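Local coordinates for cupin type-2 domain-containing protein (PDB 2O8Q) that is of unknown function but adopts the cupin beta-barrel fold and carries a nickel ion held by three histidines, at residues Thr31-Ala36 / Phe41-Ile46; Trp74-Phe77 / Gly83-Met86; Val85-Glu88 / Ser92-Gln95. All blocks are in the same frame, centred on the assembly; numbering follows the deposited sequence.

Contact 1 of 3, residues Thr31-Ala36 / Phe41-Ile46; sequences TGVNEA and FGAHVI
Thr31 and Ala43 join the two segments through backbone and side chain: the chain from Thr31 to Asn34 runs roughly counter to that from Phe41 to His44, at 148°, and Thr31 N donates to Ala43 O over 3.1 Å. This is where strand 26-30, the outermost of the larger cupin sheet within this chain, gives way to the short helix 33-37 before the chain returns as strand 42-48. Thr31 OG1 gives a second bond to Ala43 O, at 2.6 Å, so a single carbonyl oxygen is gripped twice by one residue, both donors coming from the same face of its plane. The hydroxyl stands well above that plane, 43° out of it. A chi1 of 61° tucks OG1 between the backbone N and carbonyl carbon of Thr31, where it also accepts from Val33 N in an ST turn, with Gly32 as N-cap of the helix. Val33 then lays its two methyls along the strand: CG1, anti to the backbone N, rests 3.6 Å from Phe41 CB, while CG2 approaches the methyl of Ala43 more loosely. Beyond CB the Phe41 side chain leads away, and its ring stacks on Phe65 of the second subunit; Thr31 and Ala43 also pack against that subunit, so the turn is part of a subunit interface. His44 directs NE2 to Glu114 of the adjacent strand. One water accepts from both Asn34 N, at 2.9 Å, and Ala43 N, and beside it Asn34 CA makes a CA-H...O contact of 3.1 Å with Phe41 O.

Contact 2 of 3, residues Trp74-Phe77 / Gly83-Met86; sequences WVEF and GAVM
Ala84 and Phe77 meet close to the turn of an antiparallel beta hairpin formed by strands 74-79 and 83-88; the axes of segments 74-77 and 83-86 approach to 4.6 Å and run almost exactly antiparallel. Following Gly83, Ala84 brings its CA to 3.2 Å from Phe77 O in a CA-H...O contact, and its methyl lies at the distal end of the Glu76 side chain. Val85 forms the hydrogen-bonded pair with Phe77: Val85 N donates to Phe77 O at 2.8 Å, and Phe77 N returns a bond to Val85 O at 2.9 Å, the latter lying in the carbonyl plane. Their side chains leave on the same face of the sheet, although the phenylalanine ring leads away from Val85 and has Val75 CG2 over one of its faces. Selenomethionine Met86 is the non-hydrogen-bonded partner of Glu76 and projects to the other face. Its chain bends at chi2 (77°) and chi3 (67°), folding back over the neighbouring strand. This brings SE to 3.4 Å from Trp74 CE3 in a Met-aromatic contact, the selenium approaching the six-membered ring obliquely, 48° off its normal. The Met86 and Glu76 side chains cross at about a right angle, with Met86 CE 4.0 Å from Glu76 CB. The Glu76 carboxylate forms a salt bridge through OE1 with Arg105. In the three-stranded sheet, strand 74-79 lies in the middle: 83-88 pairs along one side of it and 101-106 along the other, with Glu76 backbone-bonded to Leu104 and Arg105.

Contact 3 of 3, residues Val85-Glu88 / Ser92-Gln95; sequences VMLE and SAFQ
Leu87 and Ala93 make an apolar contact between strands 83-88 and 92-94, with Leu87 CD1 at 3.9 Å from the methyl of Ala93. Both residues send CB toward the opposing segment, and the leucine bridges most of the gap: the CA atoms of Leu87 and Ser92 are 7.1 Å apart. Its two branches divide the work. CD1 touches the alanine methyl, whereas CD2 comes alongside the backbone of Ser92, 4.0 Å from Ser92 O. These strands belong to different sheets, the first to the three-stranded sheet and the second to the larger six-stranded one, so the leucine packs across the interior between the sheets of the cupin barrel. Ile8, Val70 and Phe77 adjoin Leu87 there, and Tyr79 and Ile8 lie against Ala93. No hydrogen bond joins the two segments; backbone bonding is directed to other strands, from Leu87 to Val75 and from Ala93 to Phe68. The Ser92 side chain departs from the other face of its strand, its CB pointing away from Leu87, and packs on Thr31 of the second subunit.

Along the chain the contacts follow in series, contact 1 closing before contact 2 opens and contact 3 beginning on the strand where contact 2 ends. Contacts 2 and 3 share Val85 and Met86 and lie about 6 Å apart between centres, joined by a probable hydrogen bond from Leu87 N to Val75 O. Contact 1 lies on the opposite side of the chain's centre from contact 2, with about 24 Å between their centres. Contacts 1 and 3, about 20 Å apart between centres, both reach the six-stranded sheet and touch the second subunit. Contact 3 packs the hairpin's strand 83-88 against that sheet, whereas no other chain of the assembly touches the segments of contact 2.

Contact 1 of 3, residues Thr31-Ala36 / Phe41-Ile46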
loop_
_atom_site.group_PDB
_atom_site.type_symbol
_atom_site.label_atom_id
_atom_site.label_comp_id
_atom_site.label_asym_id
_atom_site.label_seq_id
_atom_site.Cartn_x
_atom_site.Cartn_y
_atom_site.Cartn_z
ATOM N N THR A 31 12.077 -0.772 -13.681
ATOM C CA THR A 31 10.832 -0.483 -14.416
ATOM C C THR A 31 10.441 1.007 -14.372
ATOM O O THR A 31 9.574 1.484 -15.138
ATOM C CB THR A 31 9.648 -1.193 -13.779
ATOM O OG1 THR A 31 9.461 -0.756 -12.411
ATOM C CG2 THR A 31 9.809 -2.716 -13.875
ATOM N N GLY A 32 11.052 1.783 -13.495
ATOM C CA GLY A 32 10.692 3.173 -13.263
ATOM C C GLY A 32 9.653 3.422 -12.188
ATOM O O GLY A 32 9.234 4.573 -11.964
ATOM N N VAL A 33 9.179 2.348 -11.561
ATOM C CA VAL A 33 8.065 2.489 -10.579
ATOM C C VAL A 33 8.513 3.304 -9.368
ATOM O O VAL A 33 7.745 4.129 -8.854
ATOM C CB VAL A 33 7.554 1.118 -10.133
ATOM C CG1 VAL A 33 6.708 1.147 -8.882
ATOM C CG2 VAL A 33 6.756 0.507 -11.301
ATOM N N ASN A 34 9.766 3.148 -8.930
ATOM C CA ASN A 34 10.275 3.988 -7.782
ATOM C C ASN A 34 10.143 5.477 -8.102
ATOM O O ASN A 34 9.506 6.226 -7.373
ATOM C CB ASN A 34 11.727 3.562 -7.500
ATOM C CG ASN A 34 12.395 4.364 -6.427
ATOM O OD1 ASN A 34 11.785 5.140 -5.651
ATOM N ND2 ASN A 34 13.740 4.247 -6.428
ATOM N N GLU A 35 10.716 5.905 -9.227
ATOM C CA GLU A 35 10.624 7.345 -9.571
ATOM C C GLU A 35 9.177 7.784 -9.898
ATOM O O GLU A 35 8.805 8.945 -9.691
ATOM C CB GLU A 35 11.617 7.654 -10.699
ATOM C CG GLU A 35 11.672 9.104 -11.160
ATOM C CD GLU A 35 12.503 9.285 -12.421
ATOM O OE1 GLU A 35 13.350 8.423 -12.702
ATOM O OE2 GLU A 35 12.301 10.311 -13.111
ATOM N N ALA A 36 8.347 6.872 -10.408
ATOM C CA ALA A 36 6.946 7.204 -10.706
ATOM C C ALA A 36 6.097 7.436 -9.461
ATOM O O ALA A 36 5.135 8.185 -9.491
ATOM C CB ALA A 36 6.301 6.148 -11.578
ATOM N N PHE A 41 6.557 2.541 -4.051
ATOM C CA PHE A 41 6.750 1.188 -4.579
ATOM C C PHE A 41 8.006 1.178 -5.433
ATOM O O PHE A 41 8.478 2.208 -5.907
ATOM C CB PHE A 41 5.597 0.772 -5.459
ATOM C CG PHE A 41 4.326 0.533 -4.725
ATOM C CD1 PHE A 41 3.467 1.506 -4.439
ATOM C CD2 PHE A 41 4.062 -0.768 -4.355
ATOM C CE1 PHE A 41 2.257 1.194 -3.691
ATOM C CE2 PHE A 41 2.911 -1.081 -3.656
ATOM C CZ PHE A 41 2.073 -0.104 -3.307
ATOM N N GLY A 42 8.559 -0.002 -5.633
ATOM C CA GLY A 42 9.609 -0.230 -6.605
ATOM C C GLY A 42 9.338 -1.515 -7.362
ATOM O O GLY A 42 8.672 -2.393 -6.836
ATOM N N ALA A 43 9.868 -1.627 -8.571
ATOM C CA ALA A 43 9.815 -2.896 -9.264
ATOM C C ALA A 43 10.977 -2.938 -10.212
ATOM O O ALA A 43 11.286 -1.958 -10.913
ATOM C CB ALA A 43 8.506 -3.076 -10.022
ATOM N N HIS A 44 11.633 -4.066 -10.231
ATOM C CA HIS A 44 12.857 -4.227 -11.041
ATOM C C HIS A 44 13.078 -5.664 -11.373
ATOM O O HIS A 44 12.627 -6.556 -10.676
ATOM C CB HIS A 44 14.042 -3.596 -10.324
ATOM C CG HIS A 44 14.066 -3.969 -8.875
ATOM N ND1 HIS A 44 13.594 -3.118 -7.885
ATOM C CD2 HIS A 44 14.301 -5.155 -8.278
ATOM C CE1 HIS A 44 13.646 -3.753 -6.725
ATOM N NE2 HIS A 44 14.143 -4.968 -6.928
ATOM N N VAL A 45 13.794 -5.897 -12.473
ATOM C CA VAL A 45 14.189 -7.245 -12.871
ATOM C C VAL A 45 15.634 -7.483 -12.392
ATOM O O VAL A 45 16.545 -6.638 -12.569
ATOM C CB VAL A 45 14.064 -7.465 -14.368
ATOM C CG1 VAL A 45 14.577 -8.876 -14.800
ATOM C CG2 VAL A 45 12.607 -7.203 -14.841
ATOM N N ILE A 46 15.809 -8.621 -11.753
ATOM C CA ILE A 46 17.077 -9.005 -11.182
ATOM C C ILE A 46 17.616 -10.169 -12.012
ATOM O O ILE A 46 16.910 -11.122 -12.274
ATOM C CB ILE A 46 16.880 -9.490 -9.742
ATOM C CG1 ILE A 46 16.065 -8.484 -8.905
ATOM C CG2 ILE A 46 18.242 -9.787 -9.055
ATOM C CD1 ILE A 46 15.842 -8.871 -7.489
HETATM O O HOH W 1 11.417 0.820 -9.300
#

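Contact 2 of 3, residues Trp74-Phe77 / Gly83-Met86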
loop_
_atom_site.group_PDB
_atom_site.type_symbol
_atom_site.label_atom_id
_atom_site.label_comp_id
_atom_site.label_asym_id
_atom_site.label_seq_id
_atom_site.Cartn_x
_atom_site.Cartn_y
_atom_site.Cartn_z
ATOM N N TRP A 74 16.084 -20.651 -12.444
ATOM C CA TRP A 74 15.488 -21.135 -11.216
ATOM C C TRP A 74 16.220 -20.570 -10.018
ATOM O O TRP A 74 17.340 -20.124 -10.114
ATOM C CB TRP A 74 15.495 -22.676 -11.198
ATOM C CG TRP A 74 16.857 -23.334 -11.257
ATOM C CD1 TRP A 74 17.428 -23.927 -12.354
ATOM C CD2 TRP A 74 17.834 -23.464 -10.187
ATOM N NE1 TRP A 74 18.683 -24.402 -12.046
ATOM C CE2 TRP A 74 18.954 -24.140 -10.733
ATOM C CE3 TRP A 74 17.869 -23.094 -8.829
ATOM C CZ2 TRP A 74 20.087 -24.403 -9.984
ATOM C CZ3 TRP A 74 19.005 -23.367 -8.094
ATOM C CH2 TRP A 74 20.078 -24.017 -8.669
ATOM N N VAL A 75 15.527 -20.518 -8.892
ATOM C CA VAL A 75 16.121 -20.008 -7.661
ATOM C C VAL A 75 15.465 -20.759 -6.502
ATOM O O VAL A 75 14.268 -21.060 -6.542
ATOM C CB VAL A 75 15.882 -18.494 -7.508
ATOM C CG1 VAL A 75 14.381 -18.127 -7.592
ATOM C CG2 VAL A 75 16.520 -17.948 -6.241
ATOM N N GLU A 76 16.262 -21.104 -5.480
ATOM C CA GLU A 76 15.760 -21.789 -4.277
ATOM C C GLU A 76 15.921 -20.833 -3.091
ATOM O O GLU A 76 17.020 -20.335 -2.789
ATOM C CB GLU A 76 16.546 -23.083 -4.037
ATOM C CG GLU A 76 15.968 -23.955 -2.946
ATOM C CD GLU A 76 16.676 -25.255 -2.771
ATOM O OE1 GLU A 76 17.923 -25.239 -2.763
ATOM O OE2 GLU A 76 15.985 -26.307 -2.657
ATOM N N PHE A 77 14.781 -20.599 -2.428
ATOM C CA PHE A 77 14.693 -19.792 -1.234
ATOM C C PHE A 77 14.400 -20.701 -0.059
ATOM O O PHE A 77 14.043 -21.892 -0.199
ATOM C CB PHE A 77 13.505 -18.838 -1.370
ATOM C CG PHE A 77 13.667 -17.791 -2.458
ATOM C CD1 PHE A 77 14.785 -16.989 -2.483
ATOM C CD2 PHE A 77 12.659 -17.567 -3.387
ATOM C CE1 PHE A 77 14.934 -16.000 -3.467
ATOM C CE2 PHE A 77 12.777 -16.551 -4.343
ATOM C CZ PHE A 77 13.897 -15.780 -4.389
ATOM N N GLY A 83 9.833 -23.410 4.832
ATOM C CA GLY A 83 11.018 -24.222 4.496
ATOM C C GLY A 83 11.588 -23.842 3.134
ATOM O O GLY A 83 11.358 -22.747 2.664
ATOM N N ALA A 84 12.321 -24.770 2.523
ATOM C CA ALA A 84 12.942 -24.546 1.222
ATOM C C ALA A 84 11.917 -24.663 0.117
ATOM O O ALA A 84 11.000 -25.515 0.153
ATOM C CB ALA A 84 14.117 -25.517 0.999
ATOM N N VAL A 85 12.092 -23.793 -0.871
ATOM C CA VAL A 85 11.188 -23.654 -2.008
ATOM C C VAL A 85 12.038 -23.484 -3.248
ATOM O O VAL A 85 12.814 -22.531 -3.334
ATOM C CB VAL A 85 10.334 -22.328 -1.920
ATOM C CG1 VAL A 85 9.503 -22.200 -3.191
ATOM C CG2 VAL A 85 9.495 -22.278 -0.662
HETATM N N MSE A 86 11.836 -24.330 -4.245
HETATM C CA MSE A 86 12.491 -24.199 -5.529
HETATM C C MSE A 86 11.535 -23.590 -6.587
HETATM O O MSE A 86 10.468 -24.137 -6.834
HETATM C CB MSE A 86 12.973 -25.558 -5.985
HETATM C CG MSE A 86 13.383 -25.608 -7.421
HETATM SE SE MSE A 86 15.136 -24.810 -7.620
HETATM C CE MSE A 86 16.280 -26.080 -6.672
#

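Contact 3 of 3, residues Val85-Glu88 / Ser92-Gln95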
loop_
_atom_site.group_PDB
_atom_site.type_symbol
_atom_site.label_atom_id
_atom_site.label_comp_id
_atom_site.label_asym_id
_atom_site.label_seq_id
_atom_site.Cartn_x
_atom_site.Cartn_y
_atom_site.Cartn_z
ATOM N N VAL A 85 12.092 -23.793 -0.871
ATOM C CA VAL A 85 11.188 -23.654 -2.008
ATOM C C VAL A 85 12.038 -23.484 -3.248
ATOM O O VAL A 85 12.814 -22.531 -3.334
ATOM C CB VAL A 85 10.334 -22.328 -1.920
ATOM C CG1 VAL A 85 9.503 -22.200 -3.191
ATOM C CG2 VAL A 85 9.495 -22.278 -0.662
HETATM N N MSE A 86 11.836 -24.330 -4.245
HETATM C CA MSE A 86 12.491 -24.199 -5.529
HETATM C C MSE A 86 11.535 -23.590 -6.587
HETATM O O MSE A 86 10.468 -24.137 -6.834
HETATM C CB MSE A 86 12.973 -25.558 -5.985
HETATM C CG MSE A 86 13.383 -25.608 -7.421
HETATM SE SE MSE A 86 15.136 -24.810 -7.620
HETATM C CE MSE A 86 16.280 -26.080 -6.672
ATOM N N LEU A 87 11.899 -22.459 -7.183
ATOM C CA LEU A 87 11.060 -21.813 -8.153
ATOM C C LEU A 87 11.706 -21.843 -9.533
ATOM O O LEU A 87 12.882 -21.513 -9.663
ATOM C CB LEU A 87 10.855 -20.324 -7.794
ATOM C CG LEU A 87 10.120 -19.948 -6.538
ATOM C CD1 LEU A 87 10.045 -18.358 -6.442
ATOM C CD2 LEU A 87 8.743 -20.581 -6.565
ATOM N N GLU A 88 10.920 -22.155 -10.558
ATOM C CA GLU A 88 11.379 -22.099 -11.939
ATOM C C GLU A 88 10.589 -21.000 -12.639
ATOM O O GLU A 88 9.736 -20.358 -11.999
ATOM C CB GLU A 88 11.092 -23.423 -12.655
ATOM C CG GLU A 88 11.713 -24.645 -12.047
ATOM C CD GLU A 88 11.331 -25.880 -12.854
ATOM O OE1 GLU A 88 12.037 -26.150 -13.834
ATOM O OE2 GLU A 88 10.331 -26.541 -12.513
ATOM N N SER A 92 6.157 -18.014 -8.405
ATOM C CA SER A 92 6.072 -16.762 -7.675
ATOM C C SER A 92 6.167 -17.018 -6.201
ATOM O O SER A 92 5.768 -18.093 -5.713
ATOM C CB SER A 92 4.761 -16.070 -7.997
ATOM O OG SER A 92 3.619 -16.856 -7.700
ATOM N N ALA A 93 6.734 -16.043 -5.486
ATOM C CA ALA A 93 6.836 -16.123 -4.058
ATOM C C ALA A 93 6.427 -14.788 -3.469
ATOM O O ALA A 93 7.081 -13.762 -3.700
ATOM C CB ALA A 93 8.263 -16.457 -3.589
ATOM N N PHE A 94 5.356 -14.811 -2.686
ATOM C CA PHE A 94 4.919 -13.659 -1.903
ATOM C C PHE A 94 5.589 -13.793 -0.521
ATOM O O PHE A 94 5.419 -14.815 0.160
ATOM C CB PHE A 94 3.397 -13.628 -1.758
ATOM C CG PHE A 94 2.915 -12.678 -0.687
ATOM C CD1 PHE A 94 2.939 -11.299 -0.875
ATOM C CD2 PHE A 94 2.572 -13.156 0.546
ATOM C CE1 PHE A 94 2.558 -10.454 0.153
ATOM C CE2 PHE A 94 2.208 -12.275 1.543
ATOM C CZ PHE A 94 2.207 -10.966 1.322
ATOM N N GLN A 95 6.354 -12.746 -0.140
ATOM C CA GLN A 95 7.105 -12.741 1.093
ATOM C C GLN A 95 6.435 -11.757 2.048
ATOM O O GLN A 95 6.493 -10.561 1.854
ATOM C CB GLN A 95 8.527 -12.331 0.887
ATOM C CG GLN A 95 9.254 -13.295 -0.019
ATOM C CD GLN A 95 10.779 -13.101 -0.050
ATOM O OE1 GLN A 95 11.350 -12.057 0.440
ATOM N NE2 GLN A 95 11.471 -14.101 -0.606
#